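Long-range contacts in FrnE protein (PDB 5CP1), which probably acts as a thiol-disulfide oxidoreductase, with a DsbA-like thioredoxin domain: residues Glu10-Asp15 and Asp43-Val48; Gln122-Ala127 and Ala154-Asp159; Asp19-Trp24 and Phe52-Ser57. The protein carries 1 engineered substitution. All coordinates share one frame; numbering follows the deposited sequence.

Interaction 1 of 3, residues Glu10-Asp15 and Asp43-Val48; sequences EKIRVD and DQVEVV
The isopropyl group of V48 lies across the guanidinium of R13, its CG2 3.7 Å from CZ over the centre of one face. Arginine suits this position, since its flat head can take a methyl on its face and bond at its edge. CG stands anti to the backbone N (chi1 166°), and the guanidinium grips D15 side-on: NE bonds OD1 at 2.8 Å and NH2 forms a salt bridge with OD2 at 2.7 Å. D15 runs alongside V48, with OD2 3.5 Å from V48 CB; H50 also binds OD2. Edge strand 45-51 runs parallel to internal strand 12-18, and helix 23-38 between them completes the thioredoxin-type beta-alpha-beta unit. I12 N bonds Q44 O, I12 O receives E46 N, V14 N bonds E46 O, and V14 O receives V48 N at 2.8 Å. On the face of I12, V14, V45 and V47, branched apolar residues suit the packing: V45 sets CG1 3.8 Å from V14 CG2 and CG2 4.0 Å from I12 CG1. Helices 23-38 and 208-222 touch this face. K11's long aliphatic chain suits lying on the Q44 backbone, CB 3.1 Å from Q44 O, and the side chains cross at about a right angle.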
# COMPACT_ATOMS: atom_id res chain seq x y z
N GLU A 10 5.73 9.80 18.02
CA GLU A 10 5.11 10.14 16.74
C GLU A 10 4.03 11.21 16.85
O GLU A 10 3.54 11.72 15.85
CB GLU A 10 4.50 8.89 16.10
CG GLU A 10 5.47 7.75 15.85
CD GLU A 10 4.78 6.40 15.76
OE1 GLU A 10 3.98 6.09 16.67
OE2 GLU A 10 5.02 5.66 14.79
N LYS A 11 3.65 11.55 18.08
CA LYS A 11 2.44 12.34 18.31
C LYS A 11 2.71 13.74 18.84
O LYS A 11 3.81 14.05 19.31
CB LYS A 11 1.53 11.59 19.29
CG LYS A 11 0.96 10.30 18.73
CD LYS A 11 -0.10 9.70 19.65
CE LYS A 11 -0.72 8.45 19.04
NZ LYS A 11 -1.81 7.90 19.89
N ILE A 12 1.70 14.61 18.76
CA ILE A 12 1.78 15.91 19.40
C ILE A 12 0.82 15.97 20.58
O ILE A 12 -0.26 15.39 20.57
CB ILE A 12 1.49 17.07 18.43
CG1 ILE A 12 0.07 17.00 17.89
CG2 ILE A 12 2.52 17.06 17.29
CD1 ILE A 12 -0.32 18.19 17.05
N ARG A 13 1.25 16.68 21.62
CA ARG A 13 0.49 16.73 22.85
C ARG A 13 -0.19 18.08 23.05
O ARG A 13 0.41 19.13 22.80
CB ARG A 13 1.42 16.41 24.02
CG ARG A 13 0.85 16.74 25.38
CD ARG A 13 1.63 16.04 26.47
NE ARG A 13 1.21 16.49 27.79
CZ ARG A 13 1.43 15.82 28.92
NH1 ARG A 13 2.06 14.65 28.89
NH2 ARG A 13 1.00 16.32 30.07
N VAL A 14 -1.45 18.04 23.47
CA VAL A 14 -2.17 19.25 23.85
C VAL A 14 -2.60 19.13 25.31
O VAL A 14 -3.30 18.20 25.67
CB VAL A 14 -3.42 19.49 22.99
CG1 VAL A 14 -4.13 20.76 23.46
CG2 VAL A 14 -3.04 19.59 21.51
N ASP A 15 -2.15 20.07 26.13
CA ASP A 15 -2.56 20.15 27.53
C ASP A 15 -3.60 21.24 27.67
O ASP A 15 -3.42 22.33 27.13
CB ASP A 15 -1.37 20.43 28.45
CG ASP A 15 -0.40 19.28 28.52
OD1 ASP A 15 0.53 19.22 27.68
OD2 ASP A 15 -0.56 18.42 29.42
N ASP A 43 -5.71 11.78 15.00
CA ASP A 43 -5.41 10.52 15.69
C ASP A 43 -4.03 10.55 16.34
O ASP A 43 -3.74 9.75 17.23
CB ASP A 43 -5.52 9.34 14.73
CG ASP A 43 -6.91 9.18 14.15
OD1 ASP A 43 -7.89 9.40 14.89
OD2 ASP A 43 -7.01 8.84 12.95
N GLN A 44 -3.19 11.47 15.88
CA GLN A 44 -1.84 11.63 16.40
C GLN A 44 -1.77 12.69 17.49
O GLN A 44 -0.68 13.15 17.85
CB GLN A 44 -0.87 11.99 15.28
CG GLN A 44 -1.01 11.12 14.06
CD GLN A 44 -0.98 9.66 14.41
OE1 GLN A 44 -0.13 9.21 15.17
NE2 GLN A 44 -1.93 8.90 13.86
N VAL A 45 -2.92 13.08 18.02
CA VAL A 45 -2.96 14.07 19.08
C VAL A 45 -3.27 13.42 20.43
O VAL A 45 -4.27 12.72 20.59
CB VAL A 45 -3.99 15.17 18.80
CG1 VAL A 45 -3.95 16.23 19.90
CG2 VAL A 45 -3.73 15.81 17.43
N GLU A 46 -2.37 13.63 21.38
CA GLU A 46 -2.62 13.24 22.75
C GLU A 46 -3.15 14.44 23.52
O GLU A 46 -2.46 15.45 23.65
CB GLU A 46 -1.34 12.71 23.41
CG GLU A 46 -1.49 12.54 24.91
CD GLU A 46 -0.24 12.00 25.57
OE1 GLU A 46 0.84 12.09 24.96
OE2 GLU A 46 -0.35 11.49 26.71
N VAL A 47 -4.38 14.34 24.02
CA VAL A 47 -4.98 15.43 24.78
C VAL A 47 -4.94 15.10 26.26
O VAL A 47 -5.40 14.03 26.67
CB VAL A 47 -6.45 15.71 24.38
CG1 VAL A 47 -6.99 16.91 25.17
CG2 VAL A 47 -6.57 15.96 22.88
N VAL A 48 -4.37 16.01 27.03
CA VAL A 48 -4.27 15.84 28.48
C VAL A 48 -4.99 16.99 29.17
O VAL A 48 -4.58 18.15 29.06
CB VAL A 48 -2.81 15.78 28.95
CG1 VAL A 48 -2.75 15.56 30.45
CG2 VAL A 48 -2.06 14.67 28.20

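Interaction 2 of 3, residues Gln122-Ala127 and Ala154-Asp159; sequences QGQGDA and AEVGLD
L158 swings CG to the side opposite its carbonyl carbon, and chi1 -57° and chi2 171° together turn CD2 towards two glutamines, while V156 holds CG1 opposite its backbone N (chi1 171°), which turns that methyl to A127. The leucine methyl does the same job twice: CD2 is 3.9 Å from Q122 CB and 4.0 Å from Q124 CB. Both glutamine chains bend at their second torsion, and it is their aliphatic CB and CG, not their amides, that meet the leucine. Q122 meets L158 at about a right angle, whereas Q124 and L158 slide past one another in opposite directions. Beside them, V156 CG1 lies 3.8 Å from A127 CB, and V156 CG2 is 3.9 Å from A127 O. A single methyl on A127 suits this spot, because it lets the branched valine come close to the helix backbone. The contact is small, mainly aliphatic, and lies at the surface, and M128 of helix 125-137 widens it by touching both V156 and L158. The charged residues nearby turn to other partners: E155 pairs with R131 and D126 with K29. G123 and G157 lend the backbone its bends, each taking a positive phi that a residue without a side chain adopts easily. G157 N returns to A154 O at 3.0 Å, within the last turn of helix 146-156. Q124 then stands at the N-cap position of helix 125-137, and D159 caps the next helix by accepting from A162 N. What meets here is a pair of helix-to-helix corners, each built of a Schellman motif followed closely by an N-cap, in the helical region inserted between strands 45-51 and 193-196 of the thioredoxin fold, as in DsbA.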
# COMPACT_ATOMS: atom_id res chain seq x y z
N GLN A 122 -11.76 5.58 34.99
CA GLN A 122 -12.69 4.57 34.48
C GLN A 122 -12.96 4.72 32.98
O GLN A 122 -13.89 4.13 32.45
CB GLN A 122 -14.02 4.64 35.24
CG GLN A 122 -13.90 5.06 36.69
CD GLN A 122 -13.03 4.13 37.49
OE1 GLN A 122 -13.02 2.92 37.27
NE2 GLN A 122 -12.27 4.69 38.42
N GLY A 123 -12.15 5.53 32.30
CA GLY A 123 -12.31 5.74 30.88
C GLY A 123 -13.47 6.65 30.52
O GLY A 123 -13.93 6.66 29.37
N GLN A 124 -13.95 7.42 31.49
CA GLN A 124 -15.13 8.25 31.28
C GLN A 124 -14.89 9.72 31.61
O GLN A 124 -15.82 10.44 31.96
CB GLN A 124 -16.31 7.72 32.11
CG GLN A 124 -16.91 6.44 31.55
CD GLN A 124 -17.36 6.61 30.11
OE1 GLN A 124 -16.77 6.02 29.20
NE2 GLN A 124 -18.40 7.41 29.89
N GLY A 125 -13.64 10.16 31.47
CA GLY A 125 -13.28 11.53 31.83
C GLY A 125 -14.03 12.59 31.04
O GLY A 125 -14.53 13.57 31.60
N ASP A 126 -14.11 12.39 29.73
CA ASP A 126 -14.78 13.38 28.88
C ASP A 126 -16.28 13.46 29.18
O ASP A 126 -16.84 14.55 29.30
CB ASP A 126 -14.57 13.07 27.40
CG ASP A 126 -15.18 14.13 26.49
OD1 ASP A 126 -14.64 15.25 26.46
OD2 ASP A 126 -16.20 13.85 25.82
N ALA A 127 -16.94 12.30 29.28
CA ALA A 127 -18.37 12.27 29.55
C ALA A 127 -18.65 12.93 30.90
O ALA A 127 -19.62 13.67 31.04
CB ALA A 127 -18.90 10.85 29.52
N ALA A 154 -23.69 8.68 38.38
CA ALA A 154 -24.58 7.59 37.97
C ALA A 154 -25.12 7.79 36.55
O ALA A 154 -25.21 6.84 35.77
CB ALA A 154 -25.74 7.45 38.95
N GLU A 155 -25.47 9.02 36.21
CA GLU A 155 -26.01 9.30 34.88
C GLU A 155 -24.99 9.05 33.78
O GLU A 155 -25.36 8.70 32.65
CB GLU A 155 -26.54 10.73 34.81
CG GLU A 155 -27.75 10.96 35.69
CD GLU A 155 -28.30 12.36 35.62
OE1 GLU A 155 -27.93 13.09 34.68
OE2 GLU A 155 -29.10 12.74 36.49
N VAL A 156 -23.71 9.21 34.11
CA VAL A 156 -22.61 8.98 33.17
C VAL A 156 -22.29 7.47 33.03
O VAL A 156 -21.59 7.05 32.11
CB VAL A 156 -21.35 9.79 33.60
CG1 VAL A 156 -20.10 9.44 32.80
CG2 VAL A 156 -21.64 11.28 33.45
N GLY A 157 -22.83 6.66 33.94
CA GLY A 157 -22.62 5.22 33.87
C GLY A 157 -21.58 4.70 34.85
O GLY A 157 -21.22 3.52 34.82
N LEU A 158 -21.09 5.57 35.72
CA LEU A 158 -20.13 5.14 36.74
C LEU A 158 -20.80 4.38 37.88
O LEU A 158 -22.02 4.44 38.06
CB LEU A 158 -19.37 6.35 37.30
CG LEU A 158 -18.64 7.16 36.22
CD1 LEU A 158 -18.10 8.46 36.80
CD2 LEU A 158 -17.51 6.34 35.63
N ASP A 159 -19.98 3.65 38.64
CA ASP A 159 -20.37 3.06 39.91
C ASP A 159 -20.59 4.22 40.89
O ASP A 159 -19.62 4.80 41.38
CB ASP A 159 -19.28 2.10 40.40
CG ASP A 159 -19.64 1.39 41.70
OD1 ASP A 159 -20.39 1.93 42.54
OD2 ASP A 159 -19.13 0.27 41.90

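Interaction 3 of 3, residues Asp19-Trp24 and Phe52-Ser57; sequences DIACPW and FELDPS
Hydrogen bonding to D19 dominates the contact with L54. The backbone N of L54 reaches D19 OD2 at 2.8 Å in a nearly straight bond (171° at the hydrogen), approaching from above the carboxylate plane. CG of D19 stands anti to the backbone N (chi1 -162°), which sends the carboxylate across to the loop. The same OD2 accepts from a water at 2.7 Å, and that water accepts in turn from D55 N, so two successive backbone amides are served, one directly and one through solvent. OD1 takes bonds from H113 and T109. A short acidic side chain suits this place because its two oxygens can collect several donors.

Acceptors also come close. F52 O sits 2.9 Å from D19 CG and 3.1 Å from OD1; both oxygens are acceptors, so this is not a hydrogen bond, and the donors around the carboxylate probably offset the closeness.

Apolar contact is slighter. L54 extends over the turn, with CD1 4.1 Å from C22 CB and its CG 3.5 Å from D19 OD2; A21 CB is a more distant neighbour. A leucine fits, as its branched end can lie against small CB groups while its amide faces the aspartate.

Within the segments, D19 to C22 forms a type I turn, and D55 OD1 accepts from S57 N and, at 2.9 Å, from S57 OG, the first making an Asx turn. E53 starts away from 19-24, and its carboxylate forms a salt bridge with R177.

C22 begins a CxxC pattern at a helix start, as in thioredoxins, and forms disulfides with C25 or C244 in other crystals but not here. The chemistry implies that one buried carboxylate, gripped by several donors, ties the 52-57 loop to the turn leading into that probable redox site.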
# COMPACT_ATOMS: atom_id res chain seq x y z
N ASP A 19 -11.95 25.14 34.17
CA ASP A 19 -12.81 25.07 35.36
C ASP A 19 -14.26 24.84 34.93
O ASP A 19 -14.72 25.39 33.93
CB ASP A 19 -12.71 26.34 36.21
CG ASP A 19 -13.21 26.14 37.65
OD1 ASP A 19 -13.66 25.02 38.00
OD2 ASP A 19 -13.16 27.12 38.43
N ILE A 20 -14.95 23.99 35.68
CA ILE A 20 -16.37 23.71 35.48
C ILE A 20 -17.21 24.99 35.61
O ILE A 20 -18.28 25.13 35.01
CB ILE A 20 -16.85 22.65 36.51
CG1 ILE A 20 -16.15 21.31 36.27
CG2 ILE A 20 -18.37 22.44 36.48
CD1 ILE A 20 -16.37 20.78 34.85
N ALA A 21 -16.70 25.94 36.38
CA ALA A 21 -17.46 27.17 36.65
C ALA A 21 -17.35 28.21 35.55
O ALA A 21 -17.99 29.26 35.62
CB ALA A 21 -17.00 27.79 37.96
N CYS A 22 -16.55 27.95 34.52
CA CYS A 22 -16.26 28.97 33.51
C CYS A 22 -17.01 28.72 32.21
O CYS A 22 -16.75 27.75 31.54
CB CYS A 22 -14.75 29.02 33.23
SG CYS A 22 -14.35 30.22 31.93
N PRO A 23 -17.95 29.62 31.85
CA PRO A 23 -18.76 29.37 30.64
C PRO A 23 -17.91 29.32 29.37
O PRO A 23 -18.27 28.62 28.41
CB PRO A 23 -19.74 30.55 30.61
CG PRO A 23 -19.82 31.00 32.08
CD PRO A 23 -18.41 30.81 32.59
N TRP A 24 -16.78 30.01 29.38
CA TRP A 24 -15.89 29.99 28.22
C TRP A 24 -15.18 28.64 28.08
O TRP A 24 -14.72 28.30 26.99
CB TRP A 24 -14.86 31.12 28.31
CG TRP A 24 -15.47 32.45 27.97
CD1 TRP A 24 -15.74 33.48 28.84
CD2 TRP A 24 -15.93 32.88 26.68
NE1 TRP A 24 -16.32 34.52 28.15
CE2 TRP A 24 -16.44 34.19 26.83
CE3 TRP A 24 -15.92 32.30 25.40
CZ2 TRP A 24 -16.95 34.92 25.76
CZ3 TRP A 24 -16.44 33.03 24.33
CH2 TRP A 24 -16.95 34.32 24.52
N PHE A 52 -8.56 23.17 36.94
CA PHE A 52 -8.23 24.55 37.26
C PHE A 52 -9.39 25.11 38.06
O PHE A 52 -10.53 24.94 37.66
CB PHE A 52 -7.98 25.39 36.00
CG PHE A 52 -7.45 26.78 36.27
CD1 PHE A 52 -8.30 27.82 36.60
CD2 PHE A 52 -6.09 27.04 36.19
CE1 PHE A 52 -7.81 29.09 36.85
CE2 PHE A 52 -5.59 28.31 36.45
CZ PHE A 52 -6.45 29.35 36.77
N GLU A 53 -9.10 25.75 39.19
CA GLU A 53 -10.15 26.46 39.94
C GLU A 53 -9.95 27.95 39.85
O GLU A 53 -8.91 28.47 40.27
CB GLU A 53 -10.18 26.03 41.41
CG GLU A 53 -10.90 24.73 41.67
CD GLU A 53 -10.77 24.31 43.11
OE1 GLU A 53 -11.65 24.65 43.93
OE2 GLU A 53 -9.75 23.67 43.43
N LEU A 54 -10.95 28.64 39.31
CA LEU A 54 -10.93 30.10 39.29
C LEU A 54 -10.72 30.63 40.70
O LEU A 54 -9.94 31.55 40.90
CB LEU A 54 -12.23 30.65 38.71
CG LEU A 54 -12.44 30.37 37.22
CD1 LEU A 54 -13.85 30.77 36.82
CD2 LEU A 54 -11.42 31.16 36.43
N ASP A 55 -11.39 30.01 41.66
CA ASP A 55 -11.25 30.42 43.06
C ASP A 55 -11.23 29.21 43.97
O ASP A 55 -12.29 28.74 44.41
CB ASP A 55 -12.38 31.36 43.44
CG ASP A 55 -12.19 31.99 44.81
OD1 ASP A 55 -11.13 31.77 45.43
OD2 ASP A 55 -13.10 32.70 45.25
N PRO A 56 -10.03 28.69 44.26
CA PRO A 56 -9.93 27.53 45.15
C PRO A 56 -10.45 27.81 46.56
O PRO A 56 -10.79 26.86 47.27
CB PRO A 56 -8.42 27.23 45.17
CG PRO A 56 -7.76 28.42 44.53
CD PRO A 56 -8.75 29.01 43.61
N SER A 57 -10.54 29.07 46.96
CA SER A 57 -11.02 29.37 48.31
C SER A 57 -12.49 29.78 48.30
O SER A 57 -13.01 30.23 49.31
CB SER A 57 -10.16 30.47 48.95
OG SER A 57 -10.22 31.67 48.19
O HOH W 1 -13.49 27.86 41.00

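In the fold
From the N terminus, residues 10-15 open interaction 1 and, a few residues on, 19-24 open interaction 3. After helix 23-38 the chain returns to close interaction 1 at 43-48 and then interaction 3 at 52-57, so the two cross and their segments adjoin in sequence. They bracket one beta-alpha-beta unit: interaction 1 joins the beginnings of its two strands, interaction 3 the loops that follow them, on opposite sides of the chain's centre. Interaction 2 comes later, in series with both, and ties the corner between helices 110-121 and 125-137 to the corner between helices 146-156 and 160-169. It touches neither of the others, its nearest atoms staying about 8 Å from each.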